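Local coordinates for uncharacterized protein (Bacteroides ovatus, PDB 4DQA) that is of unknown function but probably binds carbohydrate, with a concanavalin A-like lectin domain joined to a second, E-set-like domain, at residues K282-T294 with G304-L318. Numbering follows the deposited sequence. Where two conformers were deposited one is given.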
ATOM      1  N   LYS A 282       4.878 -17.958   4.963  1.00 10.59           N
ATOM      2  CA  LYS A 282       5.486 -16.753   4.438  1.00 10.86           C
ATOM      3  C   LYS A 282       4.897 -15.518   5.091  1.00 11.23           C
ATOM      4  O   LYS A 282       3.728 -15.514   5.505  1.00 12.29           O
ATOM      5  CB  LYS A 282       5.290 -16.667   2.931  1.00 12.66           C
ATOM      6  CG  LYS A 282       5.942 -17.790   2.151  1.00 16.29           C
ATOM      7  CD  LYS A 282       5.601 -17.633   0.669  1.00 20.61           C
ATOM      8  CE  LYS A 282       6.143 -18.724  -0.201  1.00 29.33           C
ATOM      9  NZ  LYS A 282       5.404 -19.998   0.059  1.00 24.02           N
HETATM   10  N   MSE A 283       5.692 -14.455   5.159  1.00 10.62           N
HETATM   11  CA  MSE A 283       5.217 -13.169   5.626  1.00 10.11           C
HETATM   12  C   MSE A 283       5.652 -12.090   4.653  1.00 12.08           C
HETATM   13  O   MSE A 283       6.656 -12.211   3.961  1.00 11.54           O
HETATM   14  CB  MSE A 283       5.751 -12.789   7.010  1.00 10.54           C
HETATM   15  CG  MSE A 283       5.438 -13.828   8.069  1.00 10.75           C
HETATM   16 SE   MSE A 283       5.700 -13.040   9.833  0.75 16.01          SE
HETATM   17  CE  MSE A 283       6.022 -14.664  10.842  1.00 13.31           C
ATOM     18  N   SER A 284       4.893 -11.016   4.673  1.00 10.74           N
ATOM     19  CA  SER A 284       5.158  -9.838   3.854  1.00 11.67           C
ATOM     20  C   SER A 284       4.634  -8.630   4.594  1.00 10.82           C
ATOM     21  O   SER A 284       3.666  -8.710   5.345  1.00 12.30           O
ATOM     22  CB  SER A 284       4.457 -10.009   2.520  1.00 10.78           C
ATOM     23  OG  SER A 284       4.476  -8.827   1.718  1.00 12.78           O
ATOM     24  N   GLU A 285       5.250  -7.472   4.382  1.00 11.46           N
ATOM     25  CA  GLU A 285       4.704  -6.212   4.909  1.00 11.42           C
ATOM     26  C   GLU A 285       4.472  -6.275   6.415  1.00 11.33           C
ATOM     27  O   GLU A 285       3.398  -5.917   6.934  1.00 12.26           O
ATOM     28  CB  GLU A 285       3.426  -5.807   4.180  1.00 11.99           C
ATOM     29  CG  GLU A 285       3.617  -5.527   2.728  1.00 11.14           C
ATOM     30  CD  GLU A 285       4.521  -4.331   2.492  1.00 12.27           C
ATOM     31  OE1 GLU A 285       4.213  -3.243   3.028  1.00 12.09           O
ATOM     32  OE2 GLU A 285       5.569  -4.482   1.816  1.00 13.73           O
ATOM     33  N   VAL A 286       5.513  -6.700   7.105  1.00 10.13           N
ATOM     34  CA  VAL A 286       5.501  -6.816   8.569  1.00 11.73           C
ATOM     35  C   VAL A 286       5.831  -5.474   9.198  1.00 12.18           C
ATOM     36  O   VAL A 286       6.858  -4.875   8.869  1.00 12.54           O
ATOM     37  CB  VAL A 286       6.545  -7.843   9.016  1.00 11.22           C
ATOM     38  CG1 VAL A 286       6.632  -7.929  10.527  1.00 13.06           C
ATOM     39  CG2 VAL A 286       6.263  -9.212   8.415  1.00 12.17           C
ATOM     40  N   ARG A 287       4.951  -4.973  10.060  1.00 11.69           N
ATOM     41  CA  ARG A 287       5.128  -3.640  10.643  1.00 12.09           C
ATOM     42  C   ARG A 287       4.793  -3.583  12.100  1.00 14.42           C
ATOM     43  O   ARG A 287       3.881  -4.255  12.563  1.00 13.64           O
ATOM     44  CB  ARG A 287       4.261  -2.606   9.924  1.00 14.10           C
ATOM     45  CG  ARG A 287       4.328  -2.691   8.403  1.00 14.37           C
ATOM     46  CD  ARG A 287       3.379  -1.677   7.767  1.00 14.61           C
ATOM     47  NE  ARG A 287       3.235  -1.963   6.338  1.00 13.87           N
ATOM     48  CZ  ARG A 287       2.115  -1.846   5.655  1.00 14.93           C
ATOM     49  NH1 ARG A 287       1.003  -1.419   6.239  1.00 14.50           N
ATOM     50  NH2 ARG A 287       2.102  -2.139   4.364  1.00 15.17           N
ATOM     51  N   VAL A 288       5.480  -2.693  12.809  1.00 13.17           N
ATOM     52  CA  VAL A 288       5.087  -2.319  14.165  1.00 14.20           C
ATOM     53  C   VAL A 288       4.970  -0.807  14.177  1.00 14.07           C
ATOM     54  O   VAL A 288       5.863  -0.116  13.680  1.00 14.45           O
ATOM     55  CB  VAL A 288       6.118  -2.716  15.208  1.00 12.62           C
ATOM     56  CG1 VAL A 288       5.676  -2.231  16.597  1.00 15.02           C
ATOM     57  CG2 VAL A 288       6.306  -4.219  15.246  1.00 14.64           C
ATOM     58  N   TRP A 289       3.871  -0.300  14.730  1.00 14.41           N
ATOM     59  CA  TRP A 289       3.655   1.135  14.849  1.00 14.54           C
ATOM     60  C   TRP A 289       3.524   1.500  16.309  1.00 16.68           C
ATOM     61  O   TRP A 289       3.002   0.724  17.112  1.00 16.87           O
ATOM     62  CB  TRP A 289       2.340   1.549  14.177  1.00 15.91           C
ATOM     63  CG  TRP A 289       2.196   1.235  12.735  1.00 14.30           C
ATOM     64  CD1 TRP A 289       1.870   0.025  12.182  1.00 16.70           C
ATOM     65  CD2 TRP A 289       2.302   2.163  11.639  1.00 13.62           C
ATOM     66  NE1 TRP A 289       1.794   0.138  10.813  1.00 15.20           N
ATOM     67  CE2 TRP A 289       2.041   1.446  10.462  1.00 13.08           C
ATOM     68  CE3 TRP A 289       2.609   3.529  11.542  1.00 16.83           C
ATOM     69  CZ2 TRP A 289       2.075   2.037   9.198  1.00 14.46           C
ATOM     70  CZ3 TRP A 289       2.646   4.116  10.281  1.00 16.39           C
ATOM     71  CH2 TRP A 289       2.382   3.369   9.131  1.00 13.98           C
ATOM     72  N   SER A 290       3.924   2.729  16.638  1.00 16.76           N
ATOM     73  CA  SER A 290       3.730   3.277  17.975  1.00 20.45           C
ATOM     74  C   SER A 290       2.428   4.092  18.111  1.00 20.41           C
ATOM     75  O   SER A 290       2.315   4.986  18.970  1.00 22.26           O
ATOM     76  CB  SER A 290       4.931   4.148  18.333  1.00 20.27           C
ATOM     77  OG  SER A 290       5.082   5.188  17.384  1.00 22.47           O
ATOM     78  N   VAL A 291       1.458   3.788  17.248  1.00 19.48           N
ATOM     79  CA  VAL A 291       0.103   4.303  17.339  1.00 19.34           C
ATOM     80  C   VAL A 291      -0.867   3.171  17.054  1.00 18.90           C
ATOM     81  O   VAL A 291      -0.458   2.130  16.501  1.00 17.88           O
ATOM     82  CB  VAL A 291      -0.146   5.413  16.300  1.00 24.15           C
ATOM     83  CG1 VAL A 291       0.797   6.572  16.563  1.00 24.85           C
ATOM     84  CG2 VAL A 291       0.008   4.892  14.865  1.00 24.21           C
ATOM     85  N   ALA A 292      -2.128   3.359  17.434  1.00 22.20           N
ATOM     86  CA  ALA A 292      -3.180   2.439  17.043  1.00 21.89           C
ATOM     87  C   ALA A 292      -3.661   2.869  15.659  1.00 21.25           C
ATOM     88  O   ALA A 292      -4.293   3.918  15.507  1.00 22.97           O
ATOM     89  CB  ALA A 292      -4.345   2.465  18.048  1.00 22.99           C
ATOM     90  N   ARG A 293      -3.356   2.075  14.640  1.00 18.94           N
ATOM     91  CA  ARG A 293      -3.804   2.409  13.313  1.00 16.62           C
ATOM     92  C   ARG A 293      -5.311   2.201  13.227  1.00 19.49           C
ATOM     93  O   ARG A 293      -5.849   1.228  13.769  1.00 23.52           O
ATOM     94  CB  ARG A 293      -3.078   1.532  12.286  1.00 17.60           C
ATOM     95  CG  ARG A 293      -1.578   1.771  12.222  1.00 16.86           C
ATOM     96  CD  ARG A 293      -1.248   3.055  11.491  1.00 17.14           C
ATOM     97  NE  ARG A 293      -1.259   2.818  10.060  1.00 16.62           N
ATOM     98  CZ  ARG A 293      -1.059   3.759   9.146  1.00 17.66           C
ATOM     99  NH1 ARG A 293      -0.897   5.020   9.510  1.00 20.45           N
ATOM    100  NH2 ARG A 293      -1.049   3.428   7.866  1.00 19.77           N
ATOM    101  N   THR A 294      -5.990   3.091  12.547  1.00 19.86           N
ATOM    102  CA  THR A 294      -7.432   2.966  12.419  1.00 24.29           C
ATOM    103  C   THR A 294      -7.751   1.834  11.427  1.00 23.86           C
ATOM    104  O   THR A 294      -6.879   1.404  10.650  1.00 19.61           O
ATOM    105  CB  THR A 294      -8.055   4.260  11.894  1.00 24.46           C
ATOM    106  OG1 THR A 294      -7.607   4.497  10.558  1.00 24.16           O
ATOM    107  CG2 THR A 294      -7.670   5.485  12.771  1.00 25.05           C
ATOM    108  N   GLY A 304       1.457  -1.783   1.165  1.00 13.14           N
ATOM    109  CA  GLY A 304       2.618  -0.919   1.191  1.00 12.54           C
ATOM    110  C   GLY A 304       2.377   0.376   1.923  1.00 12.99           C
ATOM    111  O   GLY A 304       1.267   0.914   1.911  1.00 15.09           O
ATOM    112  N   VAL A 305       3.428   0.887   2.565  1.00 14.92           N
ATOM    113  CA  VAL A 305       3.385   2.199   3.185  0.50 14.13           C
ATOM    114  C   VAL A 305       4.747   2.870   2.992  1.00 13.22           C
ATOM    115  O   VAL A 305       5.730   2.200   2.721  1.00 14.39           O
ATOM    116  CB  VAL A 305       2.952   2.081   4.689  0.50 13.05           C
ATOM    117  CG1 VAL A 305       4.121   1.667   5.593  0.50  9.96           C
ATOM    118  CG2 VAL A 305       2.336   3.366   5.180  0.50 17.90           C
ATOM    119  N   ASP A 306       4.802   4.194   3.150  1.00 14.46           N
ATOM    120  CA  ASP A 306       6.058   4.911   3.036  1.00 14.88           C
ATOM    121  C   ASP A 306       6.905   4.539   4.251  1.00 14.81           C
ATOM    122  O   ASP A 306       6.463   4.696   5.393  1.00 15.54           O
ATOM    123  CB  ASP A 306       5.751   6.404   3.059  1.00 15.95           C
ATOM    124  CG  ASP A 306       6.969   7.282   2.831  1.00 22.83           C
ATOM    125  OD1 ASP A 306       8.123   6.832   2.972  1.00 19.04           O
ATOM    126  OD2 ASP A 306       6.739   8.480   2.502  1.00 27.14           O
ATOM    127  N   PRO A 307       8.132   4.053   4.022  1.00 14.52           N
ATOM    128  CA  PRO A 307       8.950   3.704   5.189  1.00 14.83           C
ATOM    129  C   PRO A 307       9.393   4.878   6.044  1.00 15.01           C
ATOM    130  O   PRO A 307       9.879   4.649   7.156  1.00 16.65           O
ATOM    131  CB  PRO A 307      10.166   3.011   4.584  1.00 18.56           C
ATOM    132  CG  PRO A 307      10.190   3.400   3.165  1.00 28.22           C
ATOM    133  CD  PRO A 307       8.801   3.747   2.753  1.00 16.70           C
ATOM    134  N   ALA A 308       9.224   6.089   5.536  1.00 15.00           N
ATOM    135  CA  ALA A 308       9.497   7.319   6.276  1.00 15.59           C
ATOM    136  C   ALA A 308       8.365   7.724   7.229  1.00 16.64           C
ATOM    137  O   ALA A 308       8.485   8.739   7.932  1.00 20.94           O
ATOM    138  CB  ALA A 308       9.783   8.448   5.287  1.00 17.98           C
ATOM    139  N   SER A 309       7.288   6.948   7.281  1.00 16.15           N
ATOM    140  CA  SER A 309       6.076   7.364   7.995  1.00 16.60           C
ATOM    141  C   SER A 309       6.300   7.595   9.485  1.00 17.48           C
ATOM    142  O   SER A 309       6.872   6.750  10.185  1.00 16.36           O
ATOM    143  CB  SER A 309       4.981   6.288   7.883  1.00 19.82           C
ATOM    144  OG  SER A 309       4.509   6.079   6.548  1.00 21.44           O
ATOM    145  N   GLU A 310       5.777   8.700   9.980  1.00 18.41           N
ATOM    146  CA  GLU A 310       5.764   8.965  11.400  1.00 16.56           C
ATOM    147  C   GLU A 310       4.976   7.879  12.121  1.00 18.53           C
ATOM    148  O   GLU A 310       3.891   7.489  11.686  1.00 20.70           O
ATOM    149  CB  GLU A 310       5.141  10.330  11.657  1.00 18.58           C
ATOM    150  CG  GLU A 310       5.100  10.713  13.121  1.00 19.36           C
ATOM    151  CD  GLU A 310       6.454  11.163  13.664  1.00 25.21           C
ATOM    152  OE1 GLU A 310       7.341  11.513  12.854  1.00 26.99           O
ATOM    153  OE2 GLU A 310       6.589  11.199  14.905  1.00 27.55           O
ATOM    154  N   GLY A 311       5.548   7.354  13.191  1.00 16.58           N
ATOM    155  CA  GLY A 311       4.899   6.316  13.968  1.00 15.49           C
ATOM    156  C   GLY A 311       5.257   4.891  13.588  1.00 16.82           C
ATOM    157  O   GLY A 311       4.862   3.945  14.270  1.00 16.32           O
ATOM    158  N   LEU A 312       5.996   4.726  12.492  1.00 15.71           N
ATOM    159  CA  LEU A 312       6.363   3.411  12.011  1.00 14.04           C
ATOM    160  C   LEU A 312       7.690   3.026  12.663  1.00 15.21           C
ATOM    161  O   LEU A 312       8.731   3.620  12.368  1.00 16.14           O
ATOM    162  CB  LEU A 312       6.484   3.425  10.513  1.00 13.93           C
ATOM    163  CG  LEU A 312       6.773   2.121   9.811  1.00 12.26           C
ATOM    164  CD1 LEU A 312       5.705   1.035  10.090  1.00 13.58           C
ATOM    165  CD2 LEU A 312       6.895   2.374   8.301  1.00 13.92           C
ATOM    166  N   ALA A 313       7.619   2.090  13.601  1.00 13.94           N
ATOM    167  CA  ALA A 313       8.783   1.712  14.404  1.00 14.11           C
ATOM    168  C   ALA A 313       9.614   0.593  13.791  1.00 14.09           C
ATOM    169  O   ALA A 313      10.793   0.424  14.113  1.00 14.83           O
ATOM    170  CB  ALA A 313       8.343   1.325  15.831  1.00 14.33           C
ATOM    171  N   LEU A 314       8.996  -0.197  12.915  1.00 13.72           N
ATOM    172  CA  LEU A 314       9.654  -1.341  12.303  0.50 12.92           C
ATOM    173  C   LEU A 314       8.913  -1.672  11.027  1.00 12.92           C
ATOM    174  O   LEU A 314       7.680  -1.671  11.013  1.00 13.19           O
ATOM    175  CB  LEU A 314       9.585  -2.544  13.234  0.50 13.73           C
ATOM    176  CG  LEU A 314      10.254  -3.800  12.674  0.50 14.76           C
ATOM    177  CD1 LEU A 314      11.756  -3.584  12.695  0.50 16.48           C
ATOM    178  CD2 LEU A 314       9.853  -5.052  13.430  0.50 15.89           C
ATOM    179  N   TYR A 315       9.644  -1.961   9.962  1.00 11.85           N
ATOM    180  CA  TYR A 315       9.025  -2.328   8.678  1.00 11.56           C
ATOM    181  C   TYR A 315       9.899  -3.285   7.922  1.00 12.55           C
ATOM    182  O   TYR A 315      10.982  -2.919   7.478  1.00 13.14           O
ATOM    183  CB  TYR A 315       8.830  -1.050   7.862  1.00 12.87           C
ATOM    184  CG  TYR A 315       8.009  -1.162   6.581  1.00 12.74           C
ATOM    185  CD1 TYR A 315       7.229  -2.276   6.282  1.00 11.92           C
ATOM    186  CD2 TYR A 315       8.021  -0.109   5.690  1.00 12.83           C
ATOM    187  CE1 TYR A 315       6.467  -2.326   5.098  1.00 11.34           C
ATOM    188  CE2 TYR A 315       7.294  -0.151   4.524  1.00 12.68           C
ATOM    189  CZ  TYR A 315       6.485  -1.235   4.252  1.00 13.13           C
ATOM    190  OH  TYR A 315       5.778  -1.224   3.074  1.00 14.04           O
ATOM    191  N   TYR A 316       9.423  -4.513   7.736  1.00 10.82           N
ATOM    192  CA  TYR A 316      10.068  -5.447   6.848  1.00 12.13           C
ATOM    193  C   TYR A 316       9.119  -5.794   5.716  1.00 11.50           C
ATOM    194  O   TYR A 316       8.110  -6.485   5.925  1.00 11.87           O
ATOM    195  CB  TYR A 316      10.455  -6.738   7.585  1.00 12.70           C
ATOM    196  CG  TYR A 316      11.638  -6.593   8.520  1.00 11.74           C
ATOM    197  CD1 TYR A 316      12.911  -6.345   8.015  1.00 12.49           C
ATOM    198  CD2 TYR A 316      11.484  -6.666   9.898  1.00 13.27           C
ATOM    199  CE1 TYR A 316      13.997  -6.203   8.863  1.00 11.88           C
ATOM    200  CE2 TYR A 316      12.556  -6.545  10.753  1.00 13.46           C
ATOM    201  CZ  TYR A 316      13.822  -6.290  10.232  1.00 13.57           C
ATOM    202  OH  TYR A 316      14.911  -6.152  11.060  1.00 14.00           O
ATOM    203  N   LYS A 317       9.457  -5.364   4.506  1.00 10.08           N
ATOM    204  CA  LYS A 317       8.660  -5.731   3.335  1.00 10.15           C
ATOM    205  C   LYS A 317       8.808  -7.220   3.024  1.00 10.70           C
ATOM    206  O   LYS A 317       7.842  -7.877   2.652  1.00 10.90           O
ATOM    207  CB  LYS A 317       9.069  -4.900   2.114  1.00 12.67           C
ATOM    208  CG  LYS A 317       8.819  -3.418   2.336  1.00 13.19           C
ATOM    209  CD  LYS A 317       9.087  -2.532   1.101  1.00 13.13           C
ATOM    210  CE  LYS A 317       8.078  -2.769  -0.026  1.00 12.36           C
ATOM    211  NZ  LYS A 317       6.668  -2.410   0.378  1.00 14.18           N
ATOM    212  N   LEU A 318      10.026  -7.715   3.164  1.00 11.20           N
ATOM    213  CA  LEU A 318      10.404  -9.096   2.803  1.00 11.61           C
ATOM    214  C   LEU A 318      10.141  -9.419   1.326  1.00 10.78           C
ATOM    215  O   LEU A 318       9.661 -10.495   0.989  1.00 12.60           O
ATOM    216  CB  LEU A 318       9.781 -10.135   3.767  1.00 10.81           C
ATOM    217  CG  LEU A 318      10.019  -9.856   5.231  1.00 11.35           C
ATOM    218  CD1 LEU A 318       9.335 -10.909   6.085  1.00 14.27           C
ATOM    219  CD2 LEU A 318      11.491  -9.765   5.580  1.00 14.09           C
TER
HETATM  220  O   HOH W   1       6.758  -8.937   0.389  1.00 12.79           O
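Trp289 lays its indole against Leu312, and Glu285 takes bonds from Tyr315 and Lys317, where strands 286-289 and 312-316 pair antiparallel in a sheet of the concanavalin A-like domain; the short axes run at 168° to each other. Two bulges interrupt the register. In the classic bulge, Ala313 and Leu314 both face Val288, whose carbonyl O accepts from Ala313 N (2.8 Å) and Leu314 N. In the G1 bulge, Glu285 and Val286 both face Tyr316, and the chain turns a corner at Glu285, whose phi and psi are both positive.

Trp289 is packed on both faces. Leu312 CD1 lies 3.8 Å from the centroid of the Trp289 six-membered ring and 14° off the normal, a CH-pi contact, while Arg293, of the same segment, covers the opposite face toward the rim, its guanidinium centred over CH2. NE1 hydrogen-bonds to Glu166 OE2 on strand 163-171, the oxygen that also takes a salt bridge from Arg287 NH1.

The Glu285 chain bends at its second torsion, which turns its carboxylate back alongside Lys317. Glu285 OE1 is gripped twice: Tyr315 OH donates to its syn lone pair at 2.6 Å, and Arg287 NH2 to its anti lone pair at 2.7 Å, with that oxygen almost in the guanidinium plane. Two cationic neighbours would be expected to stabilise the ionised carboxylate. Arg287 runs extended beside the Tyr315 ring, its guanidinium nearly perpendicular to it, and in the conformer given Val305 CG1 rests over one guanidinium face. The Tyr315 hydroxyl in turn accepts from Val305 N, so it ties the 304-305 loop to the carboxylate. Lys317 NZ also donates to Tyr315 OH. Completing the network, Lys317 NZ meets Glu285 OE2 at 2.8 Å on the syn side, 26° out of the carboxylate plane.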